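Local coordinates for cellulosome anchoring protein cohesin region (Clostridium thermocellum, PDB 4DH2) that binds a type I dockerin, serving as the cohesin domain of a secreted cellulosome anchoring protein, at residues D18-G23 against V152-K157; I34-E39 against G108-L113; S52-S57 against L133-E138; K129-I134 against K157-K162. All blocks are in the same frame, centred on the assembly; numbering follows the deposited sequence. Where two conformers were deposited one is given.

Interaction 1 of 4, residues D18-G23 against V152-K157; sequences DVLVEG and VLKEGK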
# COMPACT_ATOMS: atom_id res chain seq x y z
N ASP A 18 -10.90 -9.62 -1.82
CA ASP A 18 -10.86 -9.61 -0.37
C ASP A 18 -9.41 -9.50 0.07
O ASP A 18 -8.54 -10.16 -0.51
CB ASP A 18 -11.45 -10.90 0.20
CG ASP A 18 -12.94 -11.01 -0.05
OD1 ASP A 18 -13.71 -10.48 0.73
OD2 ASP A 18 -13.32 -11.64 -1.04
N VAL A 19 -9.18 -8.69 1.10
CA VAL A 19 -7.87 -8.54 1.70
C VAL A 19 -7.97 -9.01 3.15
O VAL A 19 -8.81 -8.50 3.90
CB VAL A 19 -7.41 -7.08 1.66
CG1 VAL A 19 -6.05 -6.93 2.26
CG2 VAL A 19 -7.41 -6.56 0.23
N LEU A 20 -7.12 -9.96 3.55
CA LEU A 20 -7.19 -10.56 4.89
C LEU A 20 -5.87 -10.48 5.63
O LEU A 20 -4.81 -10.68 5.04
CB LEU A 20 -7.58 -12.03 4.77
CG LEU A 20 -8.84 -12.38 3.99
CD1 LEU A 20 -8.52 -12.61 2.53
CD2 LEU A 20 -9.50 -13.62 4.57
N VAL A 21 -5.94 -10.15 6.92
CA VAL A 21 -4.79 -10.33 7.79
C VAL A 21 -4.94 -11.72 8.39
O VAL A 21 -5.93 -12.00 9.05
CB VAL A 21 -4.76 -9.29 8.90
CG1 VAL A 21 -3.58 -9.57 9.85
CG2 VAL A 21 -4.67 -7.90 8.32
N GLU A 22 -3.99 -12.61 8.14
CA GLU A 22 -4.08 -13.97 8.64
C GLU A 22 -3.61 -14.03 10.10
O GLU A 22 -2.46 -13.76 10.40
CB GLU A 22 -3.27 -14.92 7.78
CG GLU A 22 -3.78 -15.00 6.33
CD GLU A 22 -5.25 -15.42 6.22
OE1 GLU A 22 -5.75 -16.14 7.12
OE2 GLU A 22 -5.91 -15.02 5.24
N GLY A 23 -4.51 -14.43 10.99
CA GLY A 23 -4.23 -14.43 12.41
C GLY A 23 -3.06 -15.30 12.82
O GLY A 23 -2.78 -16.32 12.20
N VAL A 152 -12.48 -5.72 -0.11
CA VAL A 152 -13.18 -5.96 1.13
C VAL A 152 -12.14 -6.30 2.19
O VAL A 152 -11.55 -7.37 2.16
CB VAL A 152 -14.14 -7.14 0.99
CG1 VAL A 152 -14.90 -7.34 2.34
CG2 VAL A 152 -15.09 -6.96 -0.20
N LEU A 153 -11.93 -5.39 3.12
CA LEU A 153 -10.88 -5.55 4.11
C LEU A 153 -11.36 -6.29 5.36
O LEU A 153 -12.41 -6.00 5.95
CB LEU A 153 -10.40 -4.18 4.52
CG LEU A 153 -9.94 -3.27 3.37
CD1 LEU A 153 -9.54 -1.93 3.89
CD2 LEU A 153 -8.78 -3.90 2.60
N LYS A 154 -10.58 -7.26 5.78
CA LYS A 154 -10.86 -7.99 6.98
C LYS A 154 -9.67 -7.85 7.92
O LYS A 154 -8.58 -8.25 7.58
CB LYS A 154 -11.15 -9.43 6.62
CG LYS A 154 -12.33 -9.60 5.66
CD LYS A 154 -12.28 -10.94 4.95
CE LYS A 154 -13.63 -11.35 4.37
NZ LYS A 154 -13.52 -12.68 3.70
N GLU A 155 -9.90 -7.24 9.08
CA GLU A 155 -8.85 -6.99 10.05
C GLU A 155 -8.41 -8.32 10.63
O GLU A 155 -9.06 -9.34 10.42
CB GLU A 155 -9.36 -6.09 11.15
CG GLU A 155 -9.59 -4.67 10.67
CD GLU A 155 -10.11 -3.71 11.73
OE1 GLU A 155 -10.63 -4.15 12.78
OE2 GLU A 155 -10.02 -2.48 11.50
N GLY A 156 -7.32 -8.29 11.36
CA GLY A 156 -6.77 -9.51 11.93
C GLY A 156 -6.29 -9.26 13.34
O GLY A 156 -6.25 -8.12 13.80
N LYS A 157 -5.92 -10.33 14.04
CA LYS A 157 -5.48 -10.19 15.42
C LYS A 157 -4.29 -11.10 15.64
O LYS A 157 -4.18 -12.14 14.99
CB LYS A 157 -6.57 -10.61 16.41
CG LYS A 157 -7.28 -11.89 15.95
CD LYS A 157 -7.96 -12.64 17.06
CE LYS A 157 -8.66 -13.88 16.49
NZ LYS A 157 -9.56 -14.53 17.46
O HOH W 1 -8.45 -11.22 8.25

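Interaction 2 of 4, residues I34-E39 against G108-L113; sequences IPLKFE and GVFAKL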
# COMPACT_ATOMS: atom_id res chain seq x y z
N ILE A 34 3.54 -12.52 9.98
CA ILE A 34 2.10 -12.36 9.77
C ILE A 34 1.85 -12.26 8.26
O ILE A 34 2.27 -11.31 7.62
CB ILE A 34 1.56 -11.08 10.46
CG1 ILE A 34 1.79 -11.14 11.98
CG2 ILE A 34 0.06 -10.91 10.17
CD1 ILE A 34 1.46 -9.87 12.64
N PRO A 35 1.20 -13.28 7.68
CA PRO A 35 0.90 -13.26 6.25
C PRO A 35 -0.33 -12.41 6.00
O PRO A 35 -1.27 -12.43 6.81
CB PRO A 35 0.61 -14.73 5.91
CG PRO A 35 0.99 -15.51 7.15
CD PRO A 35 0.82 -14.56 8.29
N LEU A 36 -0.29 -11.68 4.90
CA LEU A 36 -1.40 -10.86 4.43
C LEU A 36 -1.78 -11.40 3.05
O LEU A 36 -0.90 -11.62 2.22
CB LEU A 36 -0.96 -9.39 4.34
CG LEU A 36 -0.25 -8.86 5.58
CD1 LEU A 36 0.25 -7.45 5.34
CD2 LEU A 36 -1.15 -8.88 6.80
N LYS A 37 -3.07 -11.62 2.82
CA LYS A 37 -3.53 -12.36 1.66
C LYS A 37 -4.55 -11.57 0.87
O LYS A 37 -5.24 -10.74 1.42
CB LYS A 37 -4.22 -13.67 2.08
CG LYS A 37 -3.27 -14.79 2.45
CD LYS A 37 -4.05 -16.08 2.68
CE LYS A 37 -4.62 -16.63 1.37
NZ LYS A 37 -5.90 -17.40 1.55
N PHE A 38 -4.59 -11.86 -0.42
CA PHE A 38 -5.67 -11.47 -1.29
C PHE A 38 -6.41 -12.74 -1.66
O PHE A 38 -5.78 -13.76 -1.98
CB PHE A 38 -5.17 -10.90 -2.63
CG PHE A 38 -4.48 -9.57 -2.54
CD1 PHE A 38 -4.62 -8.74 -1.42
CD2 PHE A 38 -3.73 -9.12 -3.62
CE1 PHE A 38 -3.98 -7.53 -1.37
CE2 PHE A 38 -3.09 -7.89 -3.58
CZ PHE A 38 -3.22 -7.10 -2.45
N GLU A 39 -7.73 -12.68 -1.61
CA GLU A 39 -8.58 -13.77 -2.08
C GLU A 39 -9.59 -13.22 -3.07
O GLU A 39 -9.98 -12.05 -2.99
CB GLU A 39 -9.29 -14.44 -0.90
CG GLU A 39 -8.38 -15.23 0.03
CD GLU A 39 -9.12 -15.86 1.21
OE1 GLU A 39 -10.34 -15.62 1.37
OE2 GLU A 39 -8.48 -16.58 2.00
N GLY A 108 -3.58 -15.43 -2.90
CA GLY A 108 -2.48 -15.86 -2.06
C GLY A 108 -1.88 -14.75 -1.24
O GLY A 108 -2.50 -13.70 -1.00
N VAL A 109 -0.66 -14.98 -0.77
CA VAL A 109 -0.01 -14.03 0.12
C VAL A 109 0.59 -12.89 -0.69
O VAL A 109 1.37 -13.12 -1.62
CB VAL A 109 1.10 -14.72 0.95
CG1 VAL A 109 1.90 -13.69 1.72
CG2 VAL A 109 0.48 -15.76 1.86
N PHE A 110 0.20 -11.65 -0.36
CA PHE A 110 0.75 -10.48 -1.04
C PHE A 110 1.90 -9.84 -0.27
O PHE A 110 2.72 -9.12 -0.86
CB PHE A 110 -0.34 -9.43 -1.36
CG PHE A 110 -0.75 -8.57 -0.19
CD1 PHE A 110 -0.10 -7.38 0.09
CD2 PHE A 110 -1.85 -8.92 0.59
CE1 PHE A 110 -0.53 -6.56 1.13
CE2 PHE A 110 -2.28 -8.11 1.61
CZ PHE A 110 -1.61 -6.93 1.89
N ALA A 111 1.98 -10.10 1.03
CA ALA A 111 3.10 -9.61 1.82
C ALA A 111 3.19 -10.39 3.11
O ALA A 111 2.20 -10.95 3.58
CB ALA A 111 2.96 -8.15 2.08
N LYS A 112 4.39 -10.44 3.68
CA LYS A 112 4.55 -11.03 5.00
C LYS A 112 5.22 -10.00 5.88
O LYS A 112 6.25 -9.41 5.50
CB LYS A 112 5.44 -12.28 4.92
CG LYS A 112 4.81 -13.45 4.20
CD LYS A 112 5.76 -14.65 4.18
CE LYS A 112 5.07 -15.90 3.62
NZ LYS A 112 5.07 -15.96 2.11
N LEU A 113 4.67 -9.80 7.08
CA LEU A 113 5.30 -8.92 8.04
C LEU A 113 6.12 -9.81 8.96
O LEU A 113 5.67 -10.89 9.30
CB LEU A 113 4.25 -8.29 8.92
CG LEU A 113 3.13 -7.55 8.19
CD1 LEU A 113 2.20 -6.94 9.20
CD2 LEU A 113 3.74 -6.51 7.28

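Interaction 3 of 4, residues S52-S57 against L133-E138; sequences SLYYDS and LITFGE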
# COMPACT_ATOMS: atom_id res chain seq x y z
N SER A 52 -2.73 0.58 3.39
CA SER A 52 -2.10 0.85 4.71
C SER A 52 -2.65 -0.09 5.76
O SER A 52 -3.88 -0.38 5.79
CB SER A 52 -2.44 2.28 5.20
OG SER A 52 -1.81 3.25 4.39
N LEU A 53 -1.76 -0.49 6.67
CA LEU A 53 -2.13 -1.23 7.88
C LEU A 53 -1.62 -0.48 9.08
O LEU A 53 -0.59 0.20 9.01
CB LEU A 53 -1.44 -2.60 7.87
CG LEU A 53 -1.78 -3.61 6.81
CD1 LEU A 53 -0.98 -4.88 7.10
CD2 LEU A 53 -3.25 -3.91 6.80
N TYR A 54 -2.30 -0.65 10.22
CA TYR A 54 -1.81 -0.08 11.46
C TYR A 54 -1.63 -1.20 12.46
O TYR A 54 -2.36 -2.19 12.42
CB TYR A 54 -2.82 0.86 12.03
CG TYR A 54 -3.03 2.07 11.19
CD1 TYR A 54 -2.19 3.16 11.31
CD2 TYR A 54 -4.03 2.11 10.24
CE1 TYR A 54 -2.37 4.29 10.54
CE2 TYR A 54 -4.23 3.23 9.47
CZ TYR A 54 -3.39 4.31 9.63
OH TYR A 54 -3.57 5.44 8.86
N TYR A 55 -0.65 -1.01 13.33
CA TYR A 55 -0.38 -1.91 14.45
C TYR A 55 -0.19 -1.11 15.73
O TYR A 55 0.03 0.10 15.70
CB TYR A 55 0.87 -2.75 14.15
CG TYR A 55 2.14 -1.93 13.91
CD1 TYR A 55 3.03 -1.70 14.94
CD2 TYR A 55 2.45 -1.40 12.65
CE1 TYR A 55 4.17 -0.97 14.75
CE2 TYR A 55 3.61 -0.64 12.45
CZ TYR A 55 4.46 -0.42 13.51
OH TYR A 55 5.63 0.31 13.37
N ASP A 56 -0.30 -1.80 16.87
CA ASP A 56 -0.11 -1.15 18.15
C ASP A 56 1.35 -1.29 18.53
O ASP A 56 1.84 -2.38 18.81
CB ASP A 56 -1.00 -1.80 19.20
CG ASP A 56 -0.82 -1.18 20.57
OD1 ASP A 56 -0.04 -0.20 20.67
OD2 ASP A 56 -1.43 -1.68 21.54
N SER A 57 2.06 -0.17 18.50
CA SER A 57 3.49 -0.18 18.74
C SER A 57 3.79 -0.52 20.19
O SER A 57 4.94 -0.81 20.53
CB SER A 57 4.12 1.17 18.36
OG SER A 57 3.69 2.19 19.24
N LEU A 133 -4.66 -5.97 17.69
CA LEU A 133 -5.40 -5.82 16.44
C LEU A 133 -4.52 -5.23 15.35
O LEU A 133 -3.73 -4.33 15.62
CB LEU A 133 -6.58 -4.87 16.74
CG LEU A 133 -7.83 -4.84 15.89
CD1 LEU A 133 -8.54 -6.17 15.91
CD2 LEU A 133 -8.74 -3.73 16.43
N ILE A 134 -4.69 -5.71 14.13
CA ILE A 134 -4.02 -5.12 12.99
C ILE A 134 -5.13 -4.57 12.11
O ILE A 134 -6.00 -5.33 11.66
CB ILE A 134 -3.18 -6.16 12.27
CG1 ILE A 134 -1.96 -6.52 13.15
CG2 ILE A 134 -2.68 -5.61 10.92
CD1 ILE A 134 -1.30 -7.74 12.72
N THR A 135 -5.13 -3.26 11.90
CA THR A 135 -6.24 -2.61 11.25
C THR A 135 -5.81 -2.05 9.91
O THR A 135 -4.64 -2.10 9.54
CB THR A 135 -6.77 -1.46 12.07
OG1 THR A 135 -5.75 -0.49 12.27
CG2 THR A 135 -7.22 -1.96 13.44
N PHE A 136 -6.76 -1.48 9.18
CA PHE A 136 -6.46 -0.93 7.87
C PHE A 136 -6.71 0.53 7.80
O PHE A 136 -7.58 1.05 8.50
CB PHE A 136 -7.37 -1.53 6.83
CG PHE A 136 -7.08 -2.92 6.55
CD1 PHE A 136 -6.05 -3.27 5.71
CD2 PHE A 136 -7.84 -3.92 7.12
CE1 PHE A 136 -5.77 -4.57 5.46
CE2 PHE A 136 -7.54 -5.23 6.87
CZ PHE A 136 -6.54 -5.56 6.04
N GLY A 137 -5.98 1.19 6.92
CA GLY A 137 -6.33 2.53 6.50
C GLY A 137 -6.89 2.54 5.08
O GLY A 137 -7.66 1.66 4.63
N GLU A 138 -6.46 3.54 4.36
CA GLU A 138 -6.78 3.67 2.94
C GLU A 138 -6.32 2.43 2.13
O GLU A 138 -5.35 1.75 2.41
CB GLU A 138 -6.17 4.95 2.37
CG GLU A 138 -4.65 5.02 2.45
CD GLU A 138 -3.97 4.09 1.46
OE1 GLU A 138 -2.92 3.53 1.83
OE2 GLU A 138 -4.48 3.94 0.33
O HOH W 2 -1.25 -4.47 16.73

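Interaction 4 of 4, residues K129-I134 against K157-K162; sequences KKYSLI and KVEIEK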
# COMPACT_ATOMS: atom_id res chain seq x y z
N LYS A 129 -3.54 -13.91 28.69
CA LYS A 129 -3.79 -13.92 27.25
C LYS A 129 -4.22 -12.52 26.81
O LYS A 129 -5.12 -11.93 27.42
CB LYS A 129 -4.90 -14.93 26.90
CG LYS A 129 -5.13 -15.14 25.42
CD LYS A 129 -6.35 -15.99 25.15
CE LYS A 129 -6.06 -17.47 25.29
NZ LYS A 129 -7.17 -18.32 24.78
N LYS A 130 -3.57 -11.98 25.78
CA LYS A 130 -3.97 -10.70 25.20
C LYS A 130 -4.14 -10.84 23.69
O LYS A 130 -3.74 -11.84 23.08
CB LYS A 130 -2.98 -9.56 25.53
CG LYS A 130 -3.05 -9.02 26.97
CD LYS A 130 -2.06 -7.92 27.17
CE LYS A 130 -2.11 -7.35 28.60
NZ LYS A 130 -3.39 -6.67 28.95
N TYR A 131 -4.81 -9.84 23.10
CA TYR A 131 -5.01 -9.77 21.65
C TYR A 131 -4.52 -8.43 21.14
O TYR A 131 -4.74 -7.40 21.78
CB TYR A 131 -6.49 -9.91 21.32
CG TYR A 131 -7.07 -11.22 21.79
CD1 TYR A 131 -6.95 -12.36 21.02
CD2 TYR A 131 -7.72 -11.32 23.01
CE1 TYR A 131 -7.46 -13.57 21.43
CE2 TYR A 131 -8.25 -12.54 23.44
CZ TYR A 131 -8.11 -13.66 22.64
OH TYR A 131 -8.63 -14.88 23.03
N SER A 132 -3.87 -8.42 20.00
CA SER A 132 -3.46 -7.15 19.43
C SER A 132 -3.99 -7.07 18.00
O SER A 132 -3.80 -7.98 17.20
CB SER A 132 -1.96 -6.98 19.43
OG SER A 132 -1.62 -5.63 19.20
N LEU A 133 -4.66 -5.97 17.69
CA LEU A 133 -5.40 -5.82 16.44
C LEU A 133 -4.52 -5.23 15.35
O LEU A 133 -3.73 -4.33 15.62
CB LEU A 133 -6.58 -4.87 16.74
CG LEU A 133 -7.83 -4.84 15.89
CD1 LEU A 133 -8.54 -6.17 15.91
CD2 LEU A 133 -8.74 -3.73 16.43
N ILE A 134 -4.69 -5.71 14.13
CA ILE A 134 -4.02 -5.12 12.99
C ILE A 134 -5.13 -4.57 12.11
O ILE A 134 -6.00 -5.33 11.66
CB ILE A 134 -3.18 -6.16 12.27
CG1 ILE A 134 -1.96 -6.52 13.15
CG2 ILE A 134 -2.68 -5.61 10.92
CD1 ILE A 134 -1.30 -7.74 12.72
N LYS A 157 -5.92 -10.33 14.04
CA LYS A 157 -5.48 -10.19 15.42
C LYS A 157 -4.29 -11.10 15.64
O LYS A 157 -4.18 -12.14 14.99
CB LYS A 157 -6.57 -10.61 16.41
CG LYS A 157 -7.28 -11.89 15.95
CD LYS A 157 -7.96 -12.64 17.06
CE LYS A 157 -8.66 -13.88 16.49
NZ LYS A 157 -9.56 -14.53 17.46
N VAL A 158 -3.42 -10.67 16.53
CA VAL A 158 -2.38 -11.50 17.07
C VAL A 158 -2.83 -11.86 18.48
O VAL A 158 -3.09 -10.97 19.30
CB VAL A 158 -1.03 -10.77 17.16
CG1 VAL A 158 0.04 -11.73 17.73
CG2 VAL A 158 -0.62 -10.23 15.79
N GLU A 159 -2.95 -13.15 18.72
CA GLU A 159 -3.26 -13.65 20.05
C GLU A 159 -1.94 -13.88 20.74
O GLU A 159 -1.06 -14.53 20.18
CB GLU A 159 -4.03 -14.96 19.95
CG GLU A 159 -4.22 -15.62 21.33
CD GLU A 159 -5.18 -16.78 21.30
OE1 GLU A 159 -6.01 -16.84 20.37
OE2 GLU A 159 -5.11 -17.63 22.22
N ILE A 160 -1.79 -13.32 21.92
CA ILE A 160 -0.52 -13.32 22.62
C ILE A 160 -0.64 -13.97 23.99
O ILE A 160 -1.45 -13.54 24.83
CB ILE A 160 -0.04 -11.90 22.83
CG1 ILE A 160 -0.03 -11.13 21.51
CG2 ILE A 160 1.35 -11.89 23.43
CD1 ILE A 160 0.12 -9.62 21.73
N GLU A 161 0.14 -15.02 24.21
CA GLU A 161 0.14 -15.70 25.53
C GLU A 161 1.31 -15.23 26.37
O GLU A 161 2.41 -15.01 25.87
CB GLU A 161 0.19 -17.22 25.36
CG GLU A 161 -1.16 -17.88 25.12
CD GLU A 161 -1.69 -17.66 23.71
OE1 GLU A 161 -0.88 -17.36 22.80
OE2 GLU A 161 -2.91 -17.80 23.51
N LYS A 162 1.08 -15.09 27.67
CA LYS A 162 2.11 -14.65 28.57
C LYS A 162 3.12 -15.79 28.66
O LYS A 162 2.74 -16.96 28.62
CB LYS A 162 1.54 -14.34 29.96
CG LYS A 162 2.54 -13.66 30.88
CD LYS A 162 1.95 -13.30 32.24
CE LYS A 162 3.01 -12.64 33.14
NZ LYS A 162 2.45 -12.07 34.40

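Interaction 1 of 4, residues D18-G23 against V152-K157
Val19 and Leu153 sit level with each other where strands 15-27 and 149-161, the first and last of the cohesin beta sandwich, run parallel, their axes 4.7 Å apart and 11° from one another. Val19 grips its neighbour twice, its N donating to Val152 O at 2.9 Å from above the carbonyl plane and its O taking Lys154 N, also at 2.9 Å. A weaker bond joins Val21 N to Lys154 O at 3.3 Å. The pairing lapses at Glu155, where a water lies near Val21 O and Glu155 O but has more acceptors than protons.

On the face carrying Val19, Leu153 lies alongside and sets its CD2 against Val19 CB at 3.6 Å, with Phe136 and Phe141 of strand 129-142 packing behind them. Val21 CB comes within 3.6 Å of Gly156 CA, an approach that the bare glycine permits. On the opposite face Asp18 OD1 and Lys154 NZ form a long salt bridge of 3.7 Å, made doubtful by a second conformer of the lysine, while Asp18 OD2 is hydrogen-bonded to Asn40 ND2. The N- and C-terminal strands are thus joined mainly by backbone bonds and aliphatic contact around the buried Val19 and Val21, the charged pair probably contributing little.

Interaction 2 of 4, residues I34-E39 against G108-L113
Phe110 and Phe38 meet because Phe110 CG stands between its backbone N and carbonyl carbon (chi1 79°) while Phe38 CG lies anti to its own carbonyl carbon (chi1 -69°). The setting is a classic beta bulge in the cohesin sandwich, where strand 108-117 runs antiparallel to strand 31-39 and turns a corner at Phe110.

The rings form an offset stack, planes 18° apart and centroids 4.3 Å apart. Phe38 CE1 lies over one face of the Phe110 ring, toward its rim, and closes to 3.2 Å from Phe110 CD2, a tight contact. In return Phe110 CB sits over the centre of the Phe38 ring, 3.9 Å from its centroid, in a CH-pi contact. Leu36 adds its CB at 3.3 Å from Phe110 CE2, approaching the ring obliquely. Phe49 meets the Phe38 ring edge-to-face and Phe91 does the same with Phe110, so the pair is part of an aromatic cluster inside the sandwich.

At the bulge Leu36 O serves two amides, Phe110 N at 2.8 Å and, weakly, Ala111 N at 3.5 Å. Regular pairing flanks it: Ile34 and Leu113 exchange two bonds on one side, Phe38 and Gly108 two on the other. Leu36 CD1 also reaches Leu113 CG at 4.1 Å. On the other face of the sheet, where Pro35 also touches Val109, the lysine stem crosses the valine at about a right angle, Lys37 CG lying 3.9 Å from Val109 CG2.

Interaction 3 of 4, residues S52-S57 against L133-E138
Tyr54 and Thr135 form a hydrogen-bonded antiparallel pair between strands 48-54 and 129-142 of the cohesin beta sandwich, Tyr54 N donating to Thr135 O at 2.8 Å and Thr135 N to Tyr54 O at 3.0 Å. Tyr54 N stands well above the carbonyl plane of its acceptor. Further along, Gly137 N gives to Ser52 O at 2.9 Å and Ser52 N to Glu138 O at 3.0 Å. Past Tyr55 the strands part and a water takes over, accepting from Asp56 N at 2.8 Å and donating to Leu133 O at 2.7 Å.

Side-chain packing differs on the two faces. Inward, Leu53 CD1 touches Ile134 CG2; Leu53 and Phe136 lie side by side, though their fine fit is doubtful. Outward, Thr135 OG1 touches Tyr54 CB at 3.2 Å, while the carbonyl carbon of Phe136 lies at the edge of the tyrosine ring, in its plane.

Polar side chains meet beside the dockerin, whose His66 packs on Ser52. The Glu138 chain bends at chi2 (73°), and its OE1 comes near the serine. Ser52 OG lies 2.8 Å from Glu138 OE1, with Glu88 OE2 of strand 88-94 a second acceptor for its one proton.

Interaction 4 of 4, residues K129-I134 against K157-K162
The Tyr131 and Glu159 side chains lie side by side, pointing the same way from a non-hydrogen-bonded pair of the beta hairpin formed by strands 129-142 and 149-161, the last two strands of the cohesin sandwich. The ring and carboxylate planes are 64° apart, and Glu159 OE1 approaches Tyr131 CE1 obliquely at 3.7 Å. Lys157 CD comes from the other side of the ring plane, again obliquely, 4.1 Å from Tyr131 CD1.

Glu159 CG is anti to the backbone N (chi1 173°) and the chain continues extended, reaching Lys129. That lysine bends at chi3 (-82°), which places its CE 3.2 Å from Glu159 OE2, and its NZ makes a salt bridge with the same oxygen at 3.4 Å. Glu161 joins the group from alongside Lys129. Its OE2 is 2.6 Å from Glu159 OE2, a spacing consistent with one of the two acids holding a proton, and the nearby ammonium would probably ease the crowding of negative charge.

Beneath these side chains the backbone pairing is regular. Lys130 and Ile160 exchange two hydrogen bonds, the shorter from Ile160 N to Lys130 O at 2.7 Å, and Ser132 and Val158 exchange two more, Ser132 N meeting Val158 O at 2.8 Å. The face bearing Ser132, Val158 and Ile160 turns inward, where Ile117 of strand 108-117 covers both Val158 and Ile160. There Ile134, two residues beyond Ser132, crosses the valine obliquely and sets its CD1 4.0 Å from Val158 CG2.

How the interactions relate
All four contacts join neighbouring strands of one cohesin sandwich. Strand 149-161 is used twice, parallel to 15-27 in interaction 1 and antiparallel to 129-142 in interaction 4, which itself shares Leu133 and Ile134 with interaction 3. Interaction 2 is the most buried and the most aromatic, whereas interaction 4, centred about 17 Å from the centre of the chain, carries its charged groups on an outer face. Interactions 1 and 2 adjoin through backbone bonds between strands 15-27 and 31-39. Across the interior, Leu36 of interaction 2 packs on Leu53 of interaction 3, and Ile34 on Ile134. Among the four, interaction 3 alone touches the dockerin.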